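Local coordinates for MutT/nudix family protein (Shewanella oneidensis, PDB 3GZ5) that regulates the transcription of NAD metabolism genes in an ADP-ribose-dependent manner, pairing a Nudix domain with a DNA-binding winged-helix domain, at residues Y86-C91 and R153-Q158; E178-H183 and K189-K194. All coordinates share one frame; numbering follows the deposited sequence.

Contact 1. Residues Y86-C91 and R153-Q158; sequences YIEQLC and RERLTQ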
ATOM      1  N   TYR B  86      -7.099  13.778  -5.666  1.00 36.71           N
ATOM      2  CA  TYR B  86      -6.605  12.703  -4.797  1.00 36.68           C
ATOM      3  C   TYR B  86      -6.076  11.530  -5.620  1.00 35.96           C
ATOM      4  O   TYR B  86      -6.732  11.046  -6.530  1.00 34.59           O
ATOM      5  CB  TYR B  86      -7.673  12.205  -3.791  1.00 36.58           C
ATOM      6  CG  TYR B  86      -7.153  11.074  -2.909  1.00 36.51           C
ATOM      7  CD1 TYR B  86      -7.240   9.745  -3.326  1.00 38.73           C
ATOM      8  CD2 TYR B  86      -6.538  11.337  -1.682  1.00 38.57           C
ATOM      9  CE1 TYR B  86      -6.743   8.687  -2.540  1.00 39.45           C
ATOM     10  CE2 TYR B  86      -6.030  10.289  -0.882  1.00 38.24           C
ATOM     11  CZ  TYR B  86      -6.138   8.974  -1.325  1.00 40.02           C
ATOM     12  OH  TYR B  86      -5.625   7.930  -0.575  1.00 41.59           O
ATOM     13  N   ILE B  87      -4.889  11.078  -5.257  1.00 37.25           N
ATOM     14  CA  ILE B  87      -4.237   9.957  -5.931  1.00 38.68           C
ATOM     15  C   ILE B  87      -3.301   9.249  -4.972  1.00 38.16           C
ATOM     16  O   ILE B  87      -2.603   9.887  -4.197  1.00 39.19           O
ATOM     17  CB  ILE B  87      -3.523  10.407  -7.271  1.00 39.32           C
ATOM     18  CG1 ILE B  87      -3.128   9.189  -8.098  1.00 41.14           C
ATOM     19  CG2 ILE B  87      -2.301  11.328  -6.993  1.00 40.56           C
ATOM     20  CD1 ILE B  87      -3.201   9.430  -9.580  1.00 42.19           C
ATOM     21  N   GLU B  88      -3.312   7.923  -5.006  1.00 38.47           N
ATOM     22  CA  GLU B  88      -2.501   7.107  -4.131  1.00 38.80           C
ATOM     23  C   GLU B  88      -2.185   5.802  -4.838  1.00 38.82           C
ATOM     24  O   GLU B  88      -3.068   5.179  -5.455  1.00 37.51           O
ATOM     25  CB  GLU B  88      -3.278   6.798  -2.831  1.00 39.79           C
ATOM     26  CG  GLU B  88      -2.537   5.855  -1.871  1.00 44.33           C
ATOM     27  CD  GLU B  88      -3.390   5.398  -0.694  1.00 51.58           C
ATOM     28  OE1 GLU B  88      -2.867   5.348   0.443  1.00 55.00           O
ATOM     29  OE2 GLU B  88      -4.582   5.067  -0.905  1.00 55.15           O
ATOM     30  N   GLN B  89      -0.936   5.367  -4.734  1.00 38.42           N
ATOM     31  CA  GLN B  89      -0.534   4.082  -5.282  1.00 38.85           C
ATOM     32  C   GLN B  89      -1.310   2.936  -4.620  1.00 39.18           C
ATOM     33  O   GLN B  89      -1.418   2.867  -3.386  1.00 40.35           O
ATOM     34  CB  GLN B  89       0.978   3.907  -5.084  1.00 39.36           C
ATOM     35  CG  GLN B  89       1.690   3.151  -6.182  1.00 39.37           C
ATOM     36  CD  GLN B  89       3.185   3.092  -5.961  1.00 40.73           C
ATOM     37  OE1 GLN B  89       3.952   3.884  -6.532  1.00 43.23           O
ATOM     38  NE2 GLN B  89       3.607   2.158  -5.148  1.00 38.00           N
ATOM     39  N   LEU B  90      -1.875   2.053  -5.437  1.00 38.85           N
ATOM     40  CA  LEU B  90      -2.590   0.874  -4.974  1.00 37.70           C
ATOM     41  C   LEU B  90      -1.660  -0.347  -4.788  1.00 38.18           C
ATOM     42  O   LEU B  90      -1.518  -0.900  -3.694  1.00 37.19           O
ATOM     43  CB  LEU B  90      -3.717   0.544  -5.966  1.00 37.66           C
ATOM     44  CG  LEU B  90      -4.630  -0.647  -5.632  1.00 39.06           C
ATOM     45  CD1 LEU B  90      -5.382  -0.440  -4.318  1.00 36.85           C
ATOM     46  CD2 LEU B  90      -5.592  -1.013  -6.786  1.00 38.67           C
ATOM     47  N   CYS B  91      -1.036  -0.768  -5.885  1.00 37.55           N
ATOM     48  CA  CYS B  91      -0.268  -1.983  -5.909  1.00 37.63           C
ATOM     49  C   CYS B  91       0.523  -2.003  -7.225  1.00 36.61           C
ATOM     50  O   CYS B  91       0.272  -1.195  -8.134  1.00 36.37           O
ATOM     51  CB  CYS B  91      -1.182  -3.218  -5.791  1.00 37.32           C
ATOM     52  SG  CYS B  91      -2.350  -3.354  -7.167  1.00 44.42           S
ATOM     53  N   ARG B 153     -11.447  -0.893  -5.358  1.00 42.55           N
ATOM     54  CA  ARG B 153     -12.761  -0.780  -4.723  1.00 43.41           C
ATOM     55  C   ARG B 153     -12.752  -1.229  -3.254  1.00 43.56           C
ATOM     56  O   ARG B 153     -13.428  -0.632  -2.406  1.00 43.47           O
ATOM     57  CB  ARG B 153     -13.822  -1.543  -5.539  1.00 43.41           C
ATOM     58  CG  ARG B 153     -15.226  -1.613  -4.894  1.00 44.89           C
ATOM     59  CD  ARG B 153     -15.896  -0.251  -4.766  1.00 47.70           C
ATOM     60  NE  ARG B 153     -17.236  -0.377  -4.176  1.00 48.55           N
ATOM     61  CZ  ARG B 153     -17.478  -0.540  -2.877  1.00 49.33           C
ATOM     62  NH1 ARG B 153     -16.474  -0.593  -1.992  1.00 48.61           N
ATOM     63  NH2 ARG B 153     -18.728  -0.638  -2.459  1.00 49.42           N
ATOM     64  N   GLU B 154     -11.991  -2.286  -2.979  1.00 44.02           N
ATOM     65  CA  GLU B 154     -11.769  -2.803  -1.648  1.00 45.36           C
ATOM     66  C   GLU B 154     -10.922  -1.876  -0.763  1.00 45.49           C
ATOM     67  O   GLU B 154     -11.167  -1.744   0.452  1.00 45.59           O
ATOM     68  CB  GLU B 154     -11.014  -4.104  -1.767  1.00 46.50           C
ATOM     69  CG  GLU B 154     -11.828  -5.324  -1.947  1.00 51.37           C
ATOM     70  CD  GLU B 154     -11.012  -6.517  -1.526  1.00 58.14           C
ATOM     71  OE1 GLU B 154     -11.397  -7.166  -0.528  1.00 62.14           O
ATOM     72  OE2 GLU B 154      -9.947  -6.763  -2.153  1.00 60.32           O
ATOM     73  N   ARG B 155      -9.885  -1.270  -1.336  1.00 45.26           N
ATOM     74  CA  ARG B 155      -9.154  -0.269  -0.560  1.00 45.03           C
ATOM     75  C   ARG B 155     -10.003   0.961  -0.258  1.00 43.85           C
ATOM     76  O   ARG B 155      -9.905   1.506   0.805  1.00 43.23           O
ATOM     77  CB  ARG B 155      -7.792   0.134  -1.149  1.00 45.74           C
ATOM     78  CG  ARG B 155      -6.935   0.784   0.005  1.00 46.84           C
ATOM     79  CD  ARG B 155      -5.567   1.161  -0.363  1.00 49.64           C
ATOM     80  NE  ARG B 155      -5.587   2.115  -1.471  1.00 54.87           N
ATOM     81  CZ  ARG B 155      -4.489   2.594  -2.053  1.00 53.62           C
ATOM     82  NH1 ARG B 155      -4.602   3.434  -3.079  1.00 51.56           N
ATOM     83  NH2 ARG B 155      -3.286   2.218  -1.604  1.00 51.71           N
ATOM     84  N   LEU B 156     -10.854   1.361  -1.190  1.00 44.31           N
ATOM     85  CA  LEU B 156     -11.822   2.433  -0.949  1.00 44.91           C
ATOM     86  C   LEU B 156     -12.753   2.167   0.241  1.00 44.97           C
ATOM     87  O   LEU B 156     -13.055   3.072   1.025  1.00 44.91           O
ATOM     88  CB  LEU B 156     -12.673   2.672  -2.186  1.00 45.30           C
ATOM     89  CG  LEU B 156     -12.116   3.532  -3.298  1.00 45.20           C
ATOM     90  CD1 LEU B 156     -13.318   4.255  -3.876  1.00 46.62           C
ATOM     91  CD2 LEU B 156     -11.109   4.506  -2.779  1.00 46.42           C
ATOM     92  N   THR B 157     -13.190   0.922   0.361  1.00 45.16           N
ATOM     93  CA  THR B 157     -13.927   0.461   1.532  1.00 46.36           C
ATOM     94  C   THR B 157     -13.179   0.720   2.845  1.00 46.43           C
ATOM     95  O   THR B 157     -13.775   1.255   3.771  1.00 46.32           O
ATOM     96  CB  THR B 157     -14.359  -1.012   1.358  1.00 46.25           C
ATOM     97  OG1 THR B 157     -15.170  -1.086   0.177  1.00 47.09           O
ATOM     98  CG2 THR B 157     -15.160  -1.485   2.542  1.00 47.10           C
ATOM     99  N   GLN B 158     -11.881   0.384   2.908  1.00 46.96           N
ATOM    100  CA  GLN B 158     -11.056   0.716   4.076  1.00 46.97           C
ATOM    101  C   GLN B 158     -10.888   2.223   4.269  1.00 46.30           C
ATOM    102  O   GLN B 158     -10.858   2.706   5.402  1.00 46.48           O
ATOM    103  CB  GLN B 158      -9.673   0.038   4.048  1.00 47.39           C
ATOM    104  CG  GLN B 158      -9.687  -1.482   3.966  1.00 50.96           C
ATOM    105  CD  GLN B 158     -10.437  -2.162   5.118  1.00 55.50           C
ATOM    106  OE1 GLN B 158     -11.544  -2.703   4.928  1.00 55.37           O
ATOM    107  NE2 GLN B 158      -9.835  -2.141   6.317  1.00 55.70           N
TER
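Glu88, Gln89 and Leu90 of strand 86-95 receive the guanidinium of Arg155 from helix 145-162, a strand-to-helix contact on the sheet of the Nudix fold. The two segment axes approach to 10.4 Å at their closest, with 124° between their N-to-C directions, so the long arginine does almost all the bridging. At the start of the strand, Tyr86 packs its ring near Phe168, while its OH makes a weak bond of uncertain geometry to the Glu88 carboxylate. Glu88 lays that carboxylate over one face of the guanidinium, toward its rim. The pairing is a salt bridge of charge alone, since the oxygen stands well out of the guanidinium plane, and OE2 is less surely placed; Lys159 offers this carboxylate a second positive charge. At the guanidinium edge lie backbone carbonyls. Glu88 O takes a weak bond from Arg155 NH1, whereas Gln89 O accepts the firm one, Arg155 NH2 to Gln89 O at 2.7 Å with an N-H...O angle of 154°. Arg155 reaches them with a chain bent at chi3 (59°). Leu90, which with Cys91 faces Cys108 in a classic beta bulge, closes the opposite face. Its CD1 sits over the centre of the guanidinium, 3.8 Å from Arg155 NE.

Contact 2. Residues E178-H183 and K189-K194; sequences ELQHVH and KPIQGK
The carboxamide of Gln180 is met from one face by Ile191 and Gly193. On this side, but offset past the rim away from OE1, stands Ile191 CG1, 4.2 Å from Gln180 CD, and the Ile191 carbonyl oxygen approaches from the same side, 3.6 Å from Gln180 NE2. Gly193 CA lies beyond the far rim, between the oxygen and the nitrogen but raised above the plane, 3.3 Å from Gln180 OE1. The imidazole of His183 turns away from the loop toward Phe196, which it meets edge-to-face; it is the CB of His183 that meets Ile191 CD1, at 4.2 Å.

These residues join two helices of the winged-helix domain, 176-187 and 193-203, across the turn of the helix-turn-helix. Gln180 crosses the gap because its chain is fully stretched, with CG anti to the backbone N (chi1 -179°) and chi2 at 174°. Ile191 runs past it in the opposite direction, and the aliphatic part of the glutamine packs on it, CG of Gln180 lying 3.7 Å from CG1 of Ile191. Gln192 then occupies the N-cap position of helix 193-203, and Gly193 opens its first turn.

Hydrogen bonds to two residues beyond the segments hold the amide. Arg197 donates to both Gln180 OE1 and Gly193 O, while Glu184 OE1 accepts from Gln180 NE2 and from the Ile191 backbone N. With an alanine at Gln180, Arg197 and Glu184 would probably each lose a partner and Ile191 would lose the methylene it packs on. The direct contact is thus van der Waals in character, with its polar groups tied together indirectly through one basic and one acidic side chain.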
ATOM      1  N   GLU B 178     -24.312  14.337   2.026  1.00 46.58           N
ATOM      2  CA  GLU B 178     -23.634  13.847   0.813  1.00 47.21           C
ATOM      3  C   GLU B 178     -22.429  12.963   1.154  1.00 46.78           C
ATOM      4  O   GLU B 178     -22.252  11.883   0.581  1.00 46.77           O
ATOM      5  CB  GLU B 178     -23.137  15.010  -0.042  1.00 47.85           C
ATOM      6  CG  GLU B 178     -24.208  15.820  -0.743  1.00 51.21           C
ATOM      7  CD  GLU B 178     -23.603  16.976  -1.535  1.00 56.33           C
ATOM      8  OE1 GLU B 178     -24.332  17.947  -1.843  1.00 59.07           O
ATOM      9  OE2 GLU B 178     -22.395  16.908  -1.853  1.00 57.71           O
ATOM     10  N   LEU B 179     -21.604  13.448   2.080  1.00 46.07           N
ATOM     11  CA  LEU B 179     -20.392  12.773   2.475  1.00 45.78           C
ATOM     12  C   LEU B 179     -20.736  11.448   3.134  1.00 46.19           C
ATOM     13  O   LEU B 179     -20.137  10.416   2.838  1.00 45.85           O
ATOM     14  CB  LEU B 179     -19.607  13.652   3.443  1.00 45.12           C
ATOM     15  CG  LEU B 179     -18.282  13.078   3.928  1.00 45.47           C
ATOM     16  CD1 LEU B 179     -17.299  12.831   2.761  1.00 44.71           C
ATOM     17  CD2 LEU B 179     -17.657  13.957   5.035  1.00 45.10           C
ATOM     18  N   GLN B 180     -21.712  11.481   4.041  1.00 47.12           N
ATOM     19  CA  GLN B 180     -22.196  10.272   4.688  1.00 47.51           C
ATOM     20  C   GLN B 180     -22.671   9.250   3.660  1.00 47.30           C
ATOM     21  O   GLN B 180     -22.337   8.075   3.753  1.00 47.18           O
ATOM     22  CB  GLN B 180     -23.332  10.601   5.669  1.00 48.12           C
ATOM     23  CG  GLN B 180     -23.846   9.377   6.390  1.00 49.40           C
ATOM     24  CD  GLN B 180     -24.854   9.715   7.461  1.00 53.42           C
ATOM     25  OE1 GLN B 180     -24.745  10.752   8.125  1.00 56.64           O
ATOM     26  NE2 GLN B 180     -25.824   8.837   7.654  1.00 50.24           N
ATOM     27  N   HIS B 181     -23.441   9.699   2.677  1.00 47.69           N
ATOM     28  CA  HIS B 181     -23.954   8.786   1.670  1.00 49.41           C
ATOM     29  C   HIS B 181     -22.870   8.106   0.822  1.00 49.54           C
ATOM     30  O   HIS B 181     -22.948   6.899   0.567  1.00 50.40           O
ATOM     31  CB  HIS B 181     -25.020   9.429   0.791  1.00 49.75           C
ATOM     32  CG  HIS B 181     -25.736   8.435  -0.076  1.00 53.90           C
ATOM     33  ND1 HIS B 181     -26.418   7.349   0.442  1.00 56.66           N
ATOM     34  CD2 HIS B 181     -25.839   8.335  -1.422  1.00 55.76           C
ATOM     35  CE1 HIS B 181     -26.923   6.633  -0.548  1.00 55.87           C
ATOM     36  NE2 HIS B 181     -26.586   7.209  -1.690  1.00 56.82           N
ATOM     37  N   VAL B 182     -21.853   8.856   0.397  1.00 49.44           N
ATOM     38  CA  VAL B 182     -20.726   8.235  -0.319  1.00 48.92           C
ATOM     39  C   VAL B 182     -20.069   7.159   0.531  1.00 48.04           C
ATOM     40  O   VAL B 182     -19.715   6.111  -0.003  1.00 48.84           O
ATOM     41  CB  VAL B 182     -19.618   9.228  -0.777  1.00 48.31           C
ATOM     42  CG1 VAL B 182     -18.669   8.502  -1.721  1.00 49.52           C
ATOM     43  CG2 VAL B 182     -20.203  10.402  -1.501  1.00 48.74           C
ATOM     44  N   HIS B 183     -19.877   7.423   1.824  1.00 47.18           N
ATOM     45  CA  HIS B 183     -19.290   6.418   2.727  1.00 47.84           C
ATOM     46  C   HIS B 183     -20.200   5.163   2.847  1.00 48.06           C
ATOM     47  O   HIS B 183     -19.710   4.023   2.850  1.00 48.06           O
ATOM     48  CB  HIS B 183     -19.017   6.995   4.128  1.00 47.35           C
ATOM     49  CG  HIS B 183     -17.823   7.908   4.212  1.00 47.16           C
ATOM     50  ND1 HIS B 183     -16.712   7.612   4.971  1.00 44.73           N
ATOM     51  CD2 HIS B 183     -17.591   9.130   3.675  1.00 47.17           C
ATOM     52  CE1 HIS B 183     -15.839   8.601   4.887  1.00 44.75           C
ATOM     53  NE2 HIS B 183     -16.348   9.536   4.107  1.00 46.31           N
ATOM     54  N   LYS B 189     -23.561  -0.307   3.381  1.00 62.94           N
ATOM     55  CA  LYS B 189     -24.238  -0.447   4.658  1.00 64.20           C
ATOM     56  C   LYS B 189     -24.647   0.936   5.154  1.00 64.87           C
ATOM     57  O   LYS B 189     -23.799   1.821   5.241  1.00 65.02           O
ATOM     58  CB  LYS B 189     -23.253  -1.064   5.656  1.00 64.12           C
ATOM     59  CG  LYS B 189     -23.861  -1.631   6.917  1.00 65.02           C
ATOM     60  CD  LYS B 189     -22.821  -1.765   8.036  1.00 66.56           C
ATOM     61  CE  LYS B 189     -21.581  -2.525   7.583  1.00 67.85           C
ATOM     62  NZ  LYS B 189     -20.678  -2.885   8.723  1.00 68.47           N
ATOM     63  N   PRO B 190     -25.945   1.140   5.458  1.00 65.40           N
ATOM     64  CA  PRO B 190     -26.343   2.389   6.111  1.00 65.71           C
ATOM     65  C   PRO B 190     -25.467   2.631   7.325  1.00 65.63           C
ATOM     66  O   PRO B 190     -25.114   1.685   8.019  1.00 65.83           O
ATOM     67  CB  PRO B 190     -27.789   2.120   6.545  1.00 65.57           C
ATOM     68  CG  PRO B 190     -28.295   1.138   5.547  1.00 66.16           C
ATOM     69  CD  PRO B 190     -27.105   0.268   5.178  1.00 65.83           C
ATOM     70  N   ILE B 191     -25.079   3.880   7.557  1.00 66.05           N
ATOM     71  CA  ILE B 191     -24.243   4.178   8.722  1.00 66.46           C
ATOM     72  C   ILE B 191     -24.943   5.129   9.684  1.00 66.61           C
ATOM     73  O   ILE B 191     -25.975   5.721   9.365  1.00 66.33           O
ATOM     74  CB  ILE B 191     -22.792   4.667   8.361  1.00 66.59           C
ATOM     75  CG1 ILE B 191     -22.799   6.084   7.781  1.00 66.89           C
ATOM     76  CG2 ILE B 191     -22.085   3.668   7.434  1.00 65.97           C
ATOM     77  CD1 ILE B 191     -21.409   6.696   7.606  1.00 66.34           C
ATOM     78  N   GLN B 192     -24.352   5.257  10.861  1.00 67.04           N
ATOM     79  CA  GLN B 192     -24.965   5.901  11.997  1.00 67.82           C
ATOM     80  C   GLN B 192     -24.695   7.425  12.008  1.00 67.73           C
ATOM     81  O   GLN B 192     -23.693   7.902  12.547  1.00 67.80           O
ATOM     82  CB  GLN B 192     -24.522   5.174  13.287  1.00 68.25           C
ATOM     83  CG  GLN B 192     -22.986   4.901  13.422  1.00 69.79           C
ATOM     84  CD  GLN B 192     -22.441   3.689  12.627  1.00 71.66           C
ATOM     85  OE1 GLN B 192     -23.020   3.253  11.630  1.00 72.52           O
ATOM     86  NE2 GLN B 192     -21.300   3.161  13.074  1.00 72.34           N
ATOM     87  N   GLY B 193     -25.617   8.173  11.402  1.00 67.56           N
ATOM     88  CA  GLY B 193     -25.467   9.622  11.178  1.00 67.41           C
ATOM     89  C   GLY B 193     -24.801  10.487  12.244  1.00 67.04           C
ATOM     90  O   GLY B 193     -24.018  11.389  11.927  1.00 66.92           O
ATOM     91  N   LYS B 194     -25.112  10.208  13.506  1.00 66.63           N
ATOM     92  CA  LYS B 194     -24.728  11.067  14.625  1.00 66.05           C
ATOM     93  C   LYS B 194     -23.348  10.698  15.164  1.00 65.45           C
ATOM     94  O   LYS B 194     -22.612  11.566  15.651  1.00 64.60           O
ATOM     95  CB  LYS B 194     -25.803  10.984  15.716  1.00 66.51           C
ATOM     96  CG  LYS B 194     -25.392  11.482  17.099  1.00 67.91           C
ATOM     97  CD  LYS B 194     -25.902  12.893  17.373  1.00 70.38           C
ATOM     98  CE  LYS B 194     -26.234  13.078  18.853  1.00 70.66           C
ATOM     99  NZ  LYS B 194     -25.051  12.852  19.742  1.00 71.31           N
TER

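In the fold
Contact 1 closes before contact 2 opens along the chain, and their centres are 19 Å apart, with the nearest atoms about 7 Å from each other. The first contact joins strand 86-95 of the mixed Nudix sheet to helix 145-162; the second lies in the winged-helix domain, between helices 176-187 and 193-203. Helix 145-162 bonds in turn to helix 176-187: Arg153 of contact 1 donates to Leu186 O, and His183 of contact 2 bonds to Ala160 O. Helix 145-162 is therefore attached both to the Nudix sheet and to the DNA-binding domain, and any signal between the two domains could pass this way.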